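Local coordinates for sensor protein (PDB 3H7M) that is the extracytoplasmic sensor domain, built like a periplasmic solute-binding protein, of a membrane histidine kinase that probably autophosphorylates with ATP in response to a signal, at residues 84-90 with 194-200; 37-41 with 74-78; 115-121 with 158-163; 151-155 with 176-181. All blocks are in the same frame, centred on the assembly; numbering follows the deposited sequence. Where two conformers were deposited one is given.

Contact 1 (84-90 with 194-200); sequences ARQIDFT and GYAVRQG. With NA (sodium ion), chain B.
A sodium ion ties the two segments together, bound by A84 O (2.8 Å), D88 OD1 (2.7 Å), Q199 OE1 (2.9 Å) and a water (3.0 Å). D88 OD2 accepts a hydrogen bond from G200 N at 2.7 Å, and Q199 NE2 gives a weak one to R85 O (2.7 Å). From this site strands 87-90 and 194-198 run antiparallel, axes 4.7 Å apart at 150°. D88 and V197 form the hydrogen-bonded pair (D88 N to V197 O 2.9 Å, V197 N to D88 O 3.0 Å), I87 with R198 and F89 with A196 the non-hydrogen-bonded pairs on either side; T90 N reaches Y195 O at 3.2 Å. These are neighbouring strands in the central sheet of a type 2 periplasmic-binding-protein fold, here of family 3 solute-binding proteins. On one face A196 CB meets I87 CD1 (3.8 Å) and lies over the F89 ring (CD2, 4.3 Å); on the other, V197 packs against L204 and L205 of helix 202-218. Y195, chi1 m, stacks its ring on F208.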
loop_
_atom_site.group_PDB
_atom_site.type_symbol
_atom_site.label_atom_id
_atom_site.label_comp_id
_atom_site.label_asym_id
_atom_site.label_seq_id
_atom_site.Cartn_x
_atom_site.Cartn_y
_atom_site.Cartn_z
ATOM N N ALA A 84 -0.181 7.879 -13.008
ATOM C CA ALA A 84 -1.386 8.534 -13.504
ATOM C C ALA A 84 -1.494 8.405 -15.035
ATOM O O ALA A 84 -2.593 8.359 -15.592
ATOM C CB ALA A 84 -1.385 10.007 -13.092
ATOM N N ARG A 85 -0.345 8.327 -15.704
ATOM C CA ARG A 85 -0.298 8.208 -17.158
ATOM C C ARG A 85 -0.894 6.922 -17.724
ATOM O O ARG A 85 -0.924 6.742 -18.944
ATOM C CB ARG A 85 1.147 8.326 -17.654
ATOM C CG ARG A 85 1.589 9.741 -17.977
ATOM C CD ARG A 85 2.843 9.744 -18.847
ATOM N NE ARG A 85 4.076 9.705 -18.068
ATOM C CZ ARG A 85 4.482 10.692 -17.275
ATOM N NH1 ARG A 85 3.750 11.794 -17.153
ATOM N NH2 ARG A 85 5.627 10.583 -16.612
ATOM N N GLN A 86 -1.366 6.026 -16.862
ATOM C CA GLN A 86 -1.920 4.769 -17.354
ATOM C C GLN A 86 -3.179 4.294 -16.653
ATOM O O GLN A 86 -3.829 3.350 -17.109
ATOM C CB GLN A 86 -0.873 3.672 -17.264
ATOM C CG GLN A 86 0.456 4.040 -17.869
ATOM C CD GLN A 86 1.289 2.819 -18.137
ATOM O OE1 GLN A 86 1.556 2.031 -17.230
ATOM N NE2 GLN A 86 1.700 2.641 -19.391
ATOM N N ILE A 87 -3.509 4.928 -15.532
ATOM C CA ILE A 87 -4.704 4.569 -14.777
ATOM C C ILE A 87 -5.227 5.830 -14.128
ATOM O O ILE A 87 -4.496 6.812 -13.977
ATOM C CB ILE A 87 -4.400 3.527 -13.683
ATOM C CG1 ILE A 87 -3.458 4.124 -12.634
ATOM C CG2 ILE A 87 -3.777 2.281 -14.306
ATOM C CD1 ILE A 87 -3.127 3.173 -11.482
ATOM N N ASP A 88 -6.492 5.826 -13.744
ATOM C CA ASP A 88 -7.038 7.016 -13.129
ATOM C C ASP A 88 -7.226 6.767 -11.650
ATOM O O ASP A 88 -7.700 5.711 -11.246
ATOM C CB ASP A 88 -8.360 7.401 -13.803
ATOM C CG ASP A 88 -8.229 7.519 -15.325
ATOM O OD1 ASP A 88 -7.119 7.828 -15.805
ATOM O OD2 ASP A 88 -9.234 7.312 -16.038
ATOM N N PHE A 89 -6.819 7.743 -10.851
ATOM C CA PHE A 89 -6.924 7.650 -9.409
ATOM C C PHE A 89 -8.070 8.475 -8.909
ATOM O O PHE A 89 -8.357 9.548 -9.454
ATOM C CB PHE A 89 -5.666 8.182 -8.728
ATOM C CG PHE A 89 -4.441 7.369 -8.996
ATOM C CD1 PHE A 89 -3.918 7.283 -10.282
ATOM C CD2 PHE A 89 -3.796 6.691 -7.956
ATOM C CE1 PHE A 89 -2.766 6.535 -10.539
ATOM C CE2 PHE A 89 -2.642 5.937 -8.205
ATOM C CZ PHE A 89 -2.125 5.860 -9.500
ATOM N N THR A 90 -8.721 7.980 -7.862
ATOM C CA THR A 90 -9.804 8.717 -7.251
ATOM C C THR A 90 -9.052 9.542 -6.227
ATOM O O THR A 90 -7.838 9.422 -6.119
ATOM C CB THR A 90 -10.723 7.783 -6.479
ATOM O OG1 THR A 90 -9.949 7.091 -5.481
ATOM C CG2 THR A 90 -11.373 6.780 -7.414
ATOM N N GLY A 194 -5.038 5.390 -2.632
ATOM C CA GLY A 194 -6.480 5.245 -2.792
ATOM C C GLY A 194 -6.896 4.322 -3.902
ATOM O O GLY A 194 -6.107 3.491 -4.355
ATOM N N TYR A 195 -8.143 4.429 -4.350
ATOM C CA TYR A 195 -8.562 3.543 -5.429
ATOM C C TYR A 195 -8.033 4.031 -6.762
ATOM O O TYR A 195 -7.622 5.188 -6.902
ATOM C CB TYR A 195 -10.084 3.442 -5.514
ATOM C CG TYR A 195 -10.740 2.894 -4.276
ATOM C CD1 TYR A 195 -11.002 3.716 -3.182
ATOM C CD2 TYR A 195 -11.080 1.544 -4.188
ATOM C CE1 TYR A 195 -11.577 3.215 -2.036
ATOM C CE2 TYR A 195 -11.661 1.035 -3.047
ATOM C CZ TYR A 195 -11.905 1.872 -1.968
ATOM O OH TYR A 195 -12.451 1.357 -0.815
ATOM N N ALA A 196 -8.052 3.125 -7.733
ATOM C CA ALA A 196 -7.618 3.401 -9.083
ATOM C C ALA A 196 -8.287 2.391 -10.027
ATOM O O ALA A 196 -8.501 1.229 -9.662
ATOM C CB ALA A 196 -6.124 3.301 -9.169
ATOM N N VAL A 197 -8.634 2.860 -11.226
ATOM C CA VAL A 197 -9.280 2.049 -12.265
ATOM C C VAL A 197 -8.609 2.312 -13.609
ATOM O O VAL A 197 -7.848 3.271 -13.737
ATOM C CB VAL A 197 -10.771 2.404 -12.407
ATOM C CG1 VAL A 197 -11.576 1.724 -11.318
ATOM C CG2 VAL A 197 -10.951 3.917 -12.324
ATOM N N ARG A 198 -8.896 1.471 -14.603
ATOM C CA ARG A 198 -8.313 1.618 -15.946
ATOM C C ARG A 198 -8.500 3.012 -16.525
ATOM O O ARG A 198 -9.559 3.612 -16.376
ATOM C CB ARG A 198 -8.925 0.604 -16.920
ATOM C CG ARG A 198 -8.379 -0.810 -16.798
ATOM C CD ARG A 198 -8.971 -1.742 -17.849
ATOM N NE ARG A 198 -10.401 -1.958 -17.652
ATOM C CZ ARG A 198 -10.926 -2.606 -16.618
ATOM N NH1 ARG A 198 -10.138 -3.111 -15.679
ATOM N NH2 ARG A 198 -12.242 -2.746 -16.515
ATOM N N GLN A 199 -7.464 3.517 -17.189
ATOM C CA GLN A 199 -7.498 4.842 -17.818
ATOM C C GLN A 199 -8.780 5.000 -18.639
ATOM O O GLN A 199 -9.128 4.121 -19.424
ATOM C CB GLN A 199 -6.288 5.003 -18.744
ATOM C CG GLN A 199 -6.007 6.428 -19.211
ATOM C CD GLN A 199 -4.791 7.016 -18.524
ATOM O OE1 GLN A 199 -4.876 7.518 -17.401
ATOM N NE2 GLN A 199 -3.643 6.936 -19.188
ATOM N N GLY A 200 -9.484 6.111 -18.443
ATOM C CA GLY A 200 -10.720 6.357 -19.180
ATOM C C GLY A 200 -11.962 5.568 -18.776
ATOM O O GLY A 200 -12.819 5.285 -19.612
HETATM NA NA NA B . -5.098 9.480 -15.316
HETATM O O HOH W 1 -6.386 6.866 -5.591
HETATM O O HOH W 2 -4.310 10.751 -17.901
#

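Contact 2 (37-41 with 74-78); sequences NVELT and LQGIS
Q75 extends its side chain (chi1 p, chi2 t) against the first turn of the 37-41 helical segment, where its CD lies 3.5 Å from N37 CB and its NE2 3.8 Å from V38 CG2. The backbones themselves stay apart, the nearest CA atoms being those of N37 and Q75 at 6.1 Å, so the side chain of Q75 does most of the bridging. Its OE1 comes within 2.9 Å of T41 OG1. That hydroxyl lies 3.1 Å from N37 O, one turn back, and is hydrogen-bonded to the hydroxyl of Y195. N37 O already receives the regular helical bond from T41 N (2.7 Å). In this α/β fold of the periplasmic-binding-protein type, helix 36-48 packs on the central sheet, and residues 75 and 76 turn the corner that breaks strand 73-78. At the corner G76 fits closely against the N37 amide: its CA is 3.6 Å from N37 ND2, and a side chain here would run into that amide. N37 carries chi1 m and chi2 near 0°, and its ND2 is hydrogen-bonded to E25 and to Y193. E25 OE1 also accepts from Q75 NE2, so one carboxylate joins both amides, while H93 NE2 pairs with Q75 O. F54 of strand 52-57 packs against V38, T41 and Q75.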
loop_
_atom_site.group_PDB
_atom_site.type_symbol
_atom_site.label_atom_id
_atom_site.label_comp_id
_atom_site.label_asym_id
_atom_site.label_seq_id
_atom_site.Cartn_x
_atom_site.Cartn_y
_atom_site.Cartn_z
ATOM N N ASN A 37 -8.499 -1.217 3.710
ATOM C CA ASN A 37 -8.970 -1.094 2.335
ATOM C C ASN A 37 -10.245 -1.889 2.115
ATOM O O ASN A 37 -11.230 -1.383 1.562
ATOM C CB ASN A 37 -7.894 -1.566 1.336
ATOM C CG ASN A 37 -6.605 -0.702 1.372
ATOM O OD1 ASN A 37 -6.504 0.285 2.093
ATOM N ND2 ASN A 37 -5.627 -1.089 0.576
ATOM N N VAL A 38 -10.217 -3.133 2.568
ATOM C CA VAL A 38 -11.333 -4.069 2.434
ATOM C C VAL A 38 -12.602 -3.536 3.091
ATOM O O VAL A 38 -13.678 -3.504 2.503
ATOM C CB VAL A 38 -10.906 -5.435 3.044
ATOM C CG1 VAL A 38 -12.075 -6.399 3.153
ATOM C CG2 VAL A 38 -9.836 -6.049 2.146
ATOM N N GLU A 39 -12.463 -3.094 4.314
ATOM C CA GLU A 39 -13.577 -2.554 5.044
ATOM C C GLU A 39 -14.112 -1.310 4.311
ATOM O O GLU A 39 -15.325 -1.089 4.203
ATOM C CB GLU A 39 -13.086 -2.187 6.430
ATOM C CG GLU A 39 -14.105 -2.373 7.504
ATOM C CD GLU A 39 -13.466 -2.594 8.853
ATOM O OE1 GLU A 39 -12.554 -3.458 8.917
ATOM O OE2 GLU A 39 -13.892 -1.920 9.828
ATOM N N LEU A 40 -13.189 -0.496 3.814
ATOM C CA LEU A 40 -13.548 0.715 3.090
ATOM C C LEU A 40 -14.322 0.340 1.816
ATOM O O LEU A 40 -15.397 0.862 1.534
ATOM C CB LEU A 40 -12.273 1.472 2.740
ATOM C CG LEU A 40 -12.296 2.975 3.002
ATOM C CD1 LEU A 40 -12.893 3.262 4.378
ATOM C CD2 LEU A 40 -10.877 3.516 2.912
ATOM N N THR A 41 -13.757 -0.575 1.052
ATOM C CA THR A 41 -14.394 -1.037 -0.156
ATOM C C THR A 41 -15.758 -1.661 0.124
ATOM O O THR A 41 -16.707 -1.397 -0.592
ATOM C CB THR A 41 -13.534 -2.056 -0.849
ATOM O OG1 THR A 41 -12.361 -1.408 -1.329
ATOM C CG2 THR A 41 -14.304 -2.700 -2.024
ATOM N N LEU A 74 -8.316 -1.193 -8.165
ATOM C CA LEU A 74 -7.346 -1.471 -7.123
ATOM C C LEU A 74 -7.758 -0.556 -5.996
ATOM O O LEU A 74 -7.881 0.660 -6.197
ATOM C CB LEU A 74 -5.928 -1.150 -7.591
ATOM C CG LEU A 74 -5.429 -1.963 -8.794
ATOM C CD1 LEU A 74 -3.961 -1.675 -8.985
ATOM C CD2 LEU A 74 -5.639 -3.459 -8.589
ATOM N N GLN A 75 -7.989 -1.146 -4.822
ATOM C CA GLN A 75 -8.441 -0.386 -3.653
ATOM C C GLN A 75 -7.372 0.391 -2.930
ATOM O O GLN A 75 -7.675 1.307 -2.183
ATOM C CB GLN A 75 -9.138 -1.309 -2.638
ATOM C CG GLN A 75 -8.560 -2.725 -2.542
ATOM C CD GLN A 75 -9.077 -3.517 -1.345
ATOM O OE1 GLN A 75 -10.235 -3.389 -0.934
ATOM N NE2 GLN A 75 -8.213 -4.357 -0.791
ATOM N N GLY A 76 -6.113 0.032 -3.145
ATOM C CA GLY A 76 -5.054 0.729 -2.441
ATOM C C GLY A 76 -3.770 0.906 -3.215
ATOM O O GLY A 76 -2.896 0.037 -3.205
ATOM N N ILE A 77 -3.642 2.042 -3.881
ATOM C CA ILE A 77 -2.450 2.288 -4.648
ATOM C C ILE A 77 -2.022 3.733 -4.521
ATOM O O ILE A 77 -2.850 4.653 -4.499
ATOM C CB ILE A 77 -2.663 1.926 -6.108
ATOM C CG1 ILE A 77 -1.403 2.254 -6.905
ATOM C CG2 ILE A 77 -3.863 2.670 -6.651
ATOM C CD1 ILE A 77 -1.453 1.783 -8.340
ATOM N N SER A 78 -0.713 3.912 -4.398
ATOM C CA SER A 78 -0.119 5.230 -4.254
ATOM C C SER A 78 -0.070 5.965 -5.588
ATOM O O SER A 78 0.204 5.373 -6.625
ATOM C CB SER A 78 1.292 5.105 -3.678
ATOM O OG SER A 78 1.261 4.828 -2.288
#

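Contact 3 (115-121 with 158-163); sequences LRGRKVA and GCDYAV
The apolar centre is formed by L115, V120, Y161 and V163. L115 CD2 touches V163 CG2 at 3.7 Å, L115 CD1 sits over one face of the Y161 ring, and V120 CG2 lies 4.3 Å from Y161 CB. On the reverse face of the sheet A121 CB packs on C159 SG (3.7 Å) and A162 CB (4.3 Å). Between these layers the strands run parallel, with V120 beside Y161 (CA atoms 4.9 Å apart) and A121 beside A162 (4.5 Å). The backbone bonds are A121 N to Y161 O at 2.9 Å and V163 N to A121 O at 3.1 Å. At the entry to the strands K119 O accepts from both D160 N and Y161 N, each at 3.0 Å. D160, chi1 m, returns OD2 to K119 N at 2.9 Å. The extended K119 side chain, all t, runs past C159 and ends with NZ donating a hydrogen bond to G158 O at 3.2 Å. R118 lays its CD 3.3 Å from Y161 CE2. A type II turn from L115 to R118, closed by R118 N to L115 O (3.1 Å), leads in; G117, with phi 88°, suits its third position. This is the parallel part of the second lobe of the binding-protein fold: strand 141-144 pairs with V120, strand 87-103 takes A162 from the other flank, and helix 147-155 lies against A121, C159 and A162.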
loop_
_atom_site.group_PDB
_atom_site.type_symbol
_atom_site.label_atom_id
_atom_site.label_comp_id
_atom_site.label_asym_id
_atom_site.label_seq_id
_atom_site.Cartn_x
_atom_site.Cartn_y
_atom_site.Cartn_z
ATOM N N LEU A 115 21.911 6.580 3.194
ATOM C CA LEU A 115 21.831 5.200 2.730
ATOM C C LEU A 115 22.667 4.934 1.491
ATOM O O LEU A 115 22.700 3.809 0.986
ATOM C CB LEU A 115 20.373 4.826 2.443
ATOM C CG LEU A 115 19.524 4.296 3.616
ATOM C CD1 LEU A 115 19.671 5.180 4.868
ATOM C CD2 LEU A 115 18.070 4.219 3.177
ATOM N N ARG A 116 23.325 5.973 0.981
ATOM C CA ARG A 116 24.168 5.814 -0.201
ATOM C C ARG A 116 25.344 4.948 0.214
ATOM O O ARG A 116 25.983 5.211 1.237
ATOM C CB ARG A 116 24.669 7.178 -0.697
ATOM C CG ARG A 116 23.711 7.910 -1.642
ATOM C CD ARG A 116 24.135 7.767 -3.109
ATOM N NE ARG A 116 23.137 8.302 -4.042
ATOM C CZ ARG A 116 22.611 9.522 -3.956
ATOM N NH1 ARG A 116 22.987 10.352 -2.972
ATOM N NH2 ARG A 116 21.697 9.909 -4.854
ATOM N N GLY A 117 25.609 3.906 -0.565
ATOM C CA GLY A 117 26.708 3.014 -0.248
ATOM C C GLY A 117 26.348 1.863 0.677
ATOM O O GLY A 117 27.172 0.982 0.921
ATOM N N ARG A 118 25.121 1.860 1.192
ATOM C CA ARG A 118 24.683 0.802 2.088
ATOM C C ARG A 118 23.692 -0.131 1.429
ATOM O O ARG A 118 23.017 0.236 0.478
ATOM C CB ARG A 118 24.113 1.416 3.354
ATOM C CG ARG A 118 25.185 2.174 4.101
ATOM C CD ARG A 118 24.680 2.872 5.344
ATOM N NE ARG A 118 25.762 3.584 6.019
ATOM C CZ ARG A 118 26.921 3.029 6.355
ATOM N NH1 ARG A 118 27.153 1.751 6.078
ATOM N NH2 ARG A 118 27.854 3.755 6.958
ATOM N N LYS A 119 23.639 -1.363 1.911
ATOM C CA LYS A 119 22.743 -2.355 1.338
ATOM C C LYS A 119 21.338 -2.063 1.874
ATOM O O LYS A 119 21.145 -1.916 3.082
ATOM C CB LYS A 119 23.226 -3.752 1.724
ATOM C CG LYS A 119 22.651 -4.853 0.869
ATOM C CD LYS A 119 23.066 -6.231 1.375
ATOM C CE LYS A 119 22.606 -7.320 0.408
ATOM N NZ LYS A 119 23.054 -8.679 0.815
ATOM N N VAL A 120 20.366 -1.973 0.970
ATOM C CA VAL A 120 19.001 -1.620 1.341
ATOM C C VAL A 120 17.901 -2.465 0.732
ATOM O O VAL A 120 17.849 -2.641 -0.491
ATOM C CB VAL A 120 18.717 -0.192 0.948
ATOM C CG1 VAL A 120 17.278 0.149 1.260
ATOM C CG2 VAL A 120 19.689 0.736 1.662
ATOM N N ALA A 121 17.005 -2.979 1.576
ATOM C CA ALA A 121 15.909 -3.779 1.055
ATOM C C ALA A 121 14.651 -2.927 0.923
ATOM O O ALA A 121 14.447 -1.952 1.674
ATOM C CB ALA A 121 15.639 -4.969 1.975
ATOM N N GLY A 158 20.681 -9.661 6.944
ATOM C CA GLY A 158 20.896 -9.902 5.525
ATOM C C GLY A 158 21.044 -8.663 4.639
ATOM O O GLY A 158 21.227 -8.799 3.430
ATOM N N CYS A 159 20.957 -7.468 5.225
ATOM C CA CYS A 159 21.110 -6.208 4.500
ATOM C C CYS A 159 21.348 -5.163 5.581
ATOM O O CYS A 159 21.290 -5.501 6.765
ATOM C CB CYS A 159 19.863 -5.884 3.655
ATOM S SG CYS A 159 18.256 -5.791 4.513
ATOM N N ASP A 160 21.618 -3.911 5.212
ATOM C CA ASP A 160 21.901 -2.909 6.238
ATOM C C ASP A 160 20.746 -2.065 6.705
ATOM O O ASP A 160 20.712 -1.632 7.857
ATOM C CB ASP A 160 23.028 -1.959 5.789
ATOM C CG ASP A 160 24.307 -2.696 5.431
ATOM O OD1 ASP A 160 24.746 -3.569 6.220
ATOM O OD2 ASP A 160 24.873 -2.393 4.357
ATOM N N TYR A 161 19.825 -1.782 5.801
ATOM C CA TYR A 161 18.666 -0.965 6.138
ATOM C C TYR A 161 17.563 -1.429 5.258
ATOM O O TYR A 161 17.791 -2.199 4.308
ATOM C CB TYR A 161 18.909 0.508 5.837
ATOM C CG TYR A 161 19.932 1.142 6.729
ATOM C CD1 TYR A 161 19.571 1.640 7.976
ATOM C CD2 TYR A 161 21.280 1.199 6.349
ATOM C CE1 TYR A 161 20.523 2.180 8.835
ATOM C CE2 TYR A 161 22.248 1.735 7.204
ATOM C CZ TYR A 161 21.863 2.224 8.443
ATOM O OH TYR A 161 22.799 2.766 9.287
ATOM N N ALA A 162 16.362 -0.988 5.595
ATOM C CA ALA A 162 15.198 -1.299 4.780
ATOM C C ALA A 162 14.342 -0.058 4.824
ATOM O O ALA A 162 14.310 0.650 5.835
ATOM C CB ALA A 162 14.435 -2.490 5.337
ATOM N N VAL A 163 13.678 0.220 3.708
ATOM C CA VAL A 163 12.787 1.371 3.594
ATOM C C VAL A 163 11.417 0.843 3.174
ATOM O O VAL A 163 11.268 0.266 2.096
ATOM C CB VAL A 163 13.310 2.381 2.538
ATOM C CG1 VAL A 163 12.200 3.356 2.150
ATOM C CG2 VAL A 163 14.523 3.150 3.099
#

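Contact 4 (151-155 with 176-181); sequences LRLLA and NRLTNL
N180 and R152 make the two polar links between helix 147-155 and the loop at 176-181. N180 ND2 (chi1 p) donates to A155 O at 3.0 Å, giving a partner to a carbonyl in the last turn of the helix. R152 starts out pointing away, but its long side chain (chi1 m, chi2 and chi3 t) brings NH2 back to N176 OD1 at 2.9 Å, while NH1 makes a salt bridge with D149. L151 O is taken by A155 N (2.9 Å) in the ordinary helical manner, and L154 O is hydrogen-bonded to R103. The loop's amides are taken up locally, by the end of helix 166-175 and by its own turns. R177, with phi 48°, is the C-prime residue of a Schellman motif that ends helix 166-175, where L178 N bonds to I173 O. L178 is then the centre of an inverse gamma turn (T179 N to R177 O, 3.0 Å, weak) and opens a type I turn closed by L181 N to L178 O at 3.2 Å. This reversal joins helix 166-175 to strand 181-198 in the second α/β lobe. Inside the polar links the apolar side chains pack together: L178 CD1 is 3.7 Å from L151 CB, L178 CD2 3.9 Å from A155 CB, and L181 CD2 3.4 Å from L154 CD2, with F101 of strand 87-103 touching L151 and L154.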
loop_
_atom_site.group_PDB
_atom_site.type_symbol
_atom_site.label_atom_id
_atom_site.label_comp_id
_atom_site.label_asym_id
_atom_site.label_seq_id
_atom_site.Cartn_x
_atom_site.Cartn_y
_atom_site.Cartn_z
ATOM N N LEU A 151 11.781 -6.494 5.605
ATOM C CA LEU A 151 12.051 -6.397 7.028
ATOM C C LEU A 151 12.654 -7.682 7.625
ATOM O O LEU A 151 13.424 -7.631 8.571
ATOM C CB LEU A 151 10.771 -5.974 7.753
ATOM C CG LEU A 151 10.316 -4.560 7.339
ATOM C CD1 LEU A 151 8.983 -4.214 7.972
ATOM C CD2 LEU A 151 11.359 -3.522 7.763
ATOM N N ARG A 152 12.326 -8.829 7.054
ATOM C CA ARG A 152 12.879 -10.071 7.547
ATOM C C ARG A 152 14.364 -10.115 7.261
ATOM O O ARG A 152 15.145 -10.528 8.103
ATOM C CB ARG A 152 12.191 -11.258 6.882
ATOM C CG ARG A 152 10.806 -11.486 7.413
ATOM C CD ARG A 152 9.973 -12.389 6.544
ATOM N NE ARG A 152 8.587 -12.394 7.017
ATOM C CZ ARG A 152 7.517 -12.504 6.233
ATOM N NH1 ARG A 152 7.664 -12.611 4.927
ATOM N NH2 ARG A 152 6.298 -12.524 6.757
ATOM N N LEU A 153 14.751 -9.686 6.062
ATOM C CA LEU A 153 16.156 -9.699 5.665
ATOM C C LEU A 153 16.927 -8.768 6.572
ATOM O O LEU A 153 18.017 -9.084 7.029
ATOM C CB LEU A 153 16.317 -9.242 4.222
ATOM C CG LEU A 153 17.771 -9.287 3.740
ATOM C CD1 LEU A 153 18.188 -10.726 3.550
ATOM C CD2 LEU A 153 17.913 -8.534 2.424
ATOM N N LEU A 154 16.363 -7.608 6.837
ATOM C CA LEU A 154 17.036 -6.694 7.727
ATOM C C LEU A 154 17.206 -7.349 9.105
ATOM O O LEU A 154 18.276 -7.299 9.716
ATOM C CB LEU A 154 16.195 -5.451 7.881
ATOM C CG LEU A 154 16.747 -4.372 8.795
ATOM C CD1 LEU A 154 18.019 -3.749 8.165
ATOM C CD2 LEU A 154 15.658 -3.313 8.991
ATOM N N ALA A 155 16.122 -7.953 9.587
ATOM C CA ALA A 155 16.092 -8.583 10.889
ATOM C C ALA A 155 17.130 -9.689 10.959
ATOM O O ALA A 155 17.784 -9.883 11.993
ATOM C CB ALA A 155 14.719 -9.141 11.154
ATOM N N ASN A 176 5.290 -10.495 12.815
ATOM C CA ASN A 176 6.346 -11.438 12.537
ATOM C C ASN A 176 7.419 -11.378 13.614
ATOM O O ASN A 176 8.489 -11.898 13.423
ATOM C CB ASN A 176 6.936 -11.150 11.154
ATOM C CG ASN A 176 5.978 -11.519 10.032
ATOM O OD1 ASN A 176 5.851 -10.803 9.044
ATOM N ND2 ASN A 176 5.307 -12.646 10.180
ATOM N N ARG A 177 7.129 -10.705 14.724
ATOM C CA ARG A 177 8.068 -10.629 15.825
ATOM C C ARG A 177 9.517 -10.254 15.477
ATOM O O ARG A 177 10.464 -10.880 15.953
ATOM C CB ARG A 177 8.050 -11.962 16.572
ATOM C CG ARG A 177 6.752 -12.173 17.297
ATOM C CD ARG A 177 6.711 -13.477 18.038
ATOM N NE ARG A 177 5.400 -13.663 18.629
ATOM C CZ ARG A 177 5.013 -14.754 19.273
ATOM N NH1 ARG A 177 5.846 -15.784 19.420
ATOM N NH2 ARG A 177 3.783 -14.811 19.768
ATOM N N LEU A 178 9.684 -9.233 14.654
ATOM C CA LEU A 178 11.019 -8.760 14.287
ATOM C C LEU A 178 11.378 -7.719 15.319
ATOM O O LEU A 178 11.495 -6.531 15.007
ATOM C CB LEU A 178 10.964 -8.116 12.927
ATOM C CG LEU A 178 10.323 -9.061 11.925
ATOM C CD1 LEU A 178 10.370 -8.404 10.550
ATOM C CD2 LEU A 178 11.072 -10.385 11.921
ATOM N N THR A 179 11.581 -8.170 16.550
ATOM C CA THR A 179 11.820 -7.239 17.640
ATOM C C THR A 179 13.178 -6.581 17.761
ATOM O O THR A 179 13.414 -5.847 18.720
ATOM C CB THR A 179 11.414 -7.871 18.988
ATOM O OG1 THR A 179 12.258 -8.998 19.281
ATOM C CG2 THR A 179 9.963 -8.331 18.921
ATOM N N ASN A 180 14.067 -6.824 16.804
ATOM C CA ASN A 180 15.360 -6.151 16.818
ATOM C C ASN A 180 15.277 -4.954 15.848
ATOM O O ASN A 180 16.244 -4.205 15.707
ATOM C CB ASN A 180 16.496 -7.116 16.397
ATOM C CG ASN A 180 16.216 -7.808 15.088
ATOM O OD1 ASN A 180 15.062 -8.078 14.771
ATOM N ND2 ASN A 180 17.268 -8.114 14.317
ATOM N N LEU A 181 14.127 -4.764 15.190
ATOM C CA LEU A 181 13.973 -3.641 14.238
ATOM C C LEU A 181 13.347 -2.402 14.851
ATOM O O LEU A 181 12.441 -2.493 15.669
ATOM C CB LEU A 181 13.118 -4.039 13.017
ATOM C CG LEU A 181 13.562 -5.277 12.233
ATOM C CD1 LEU A 181 12.692 -5.522 11.044
ATOM C CD2 LEU A 181 15.009 -5.092 11.806
#

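In the fold
The contacts divide between the two lobes of a periplasmic-binding-protein fold. Contacts 1 and 2, centres 13 Å apart, share one lobe and meet where strands 181-198 and 73-78 lie side by side and where Y195 OH reaches T41 OG1. Contacts 3 and 4, centres 14 Å apart, share the other: G158 N approaches L153 O just after helix 147-155, and their segments alternate along the chain. Contact 2 closes before contact 1 opens; contacts 3 and 4 then fall between the two halves of contact 1. Long strands 87-103 and 181-198 thus carry the chain out to the second lobe and back, across about 34 Å between the centres of contacts 1 and 4.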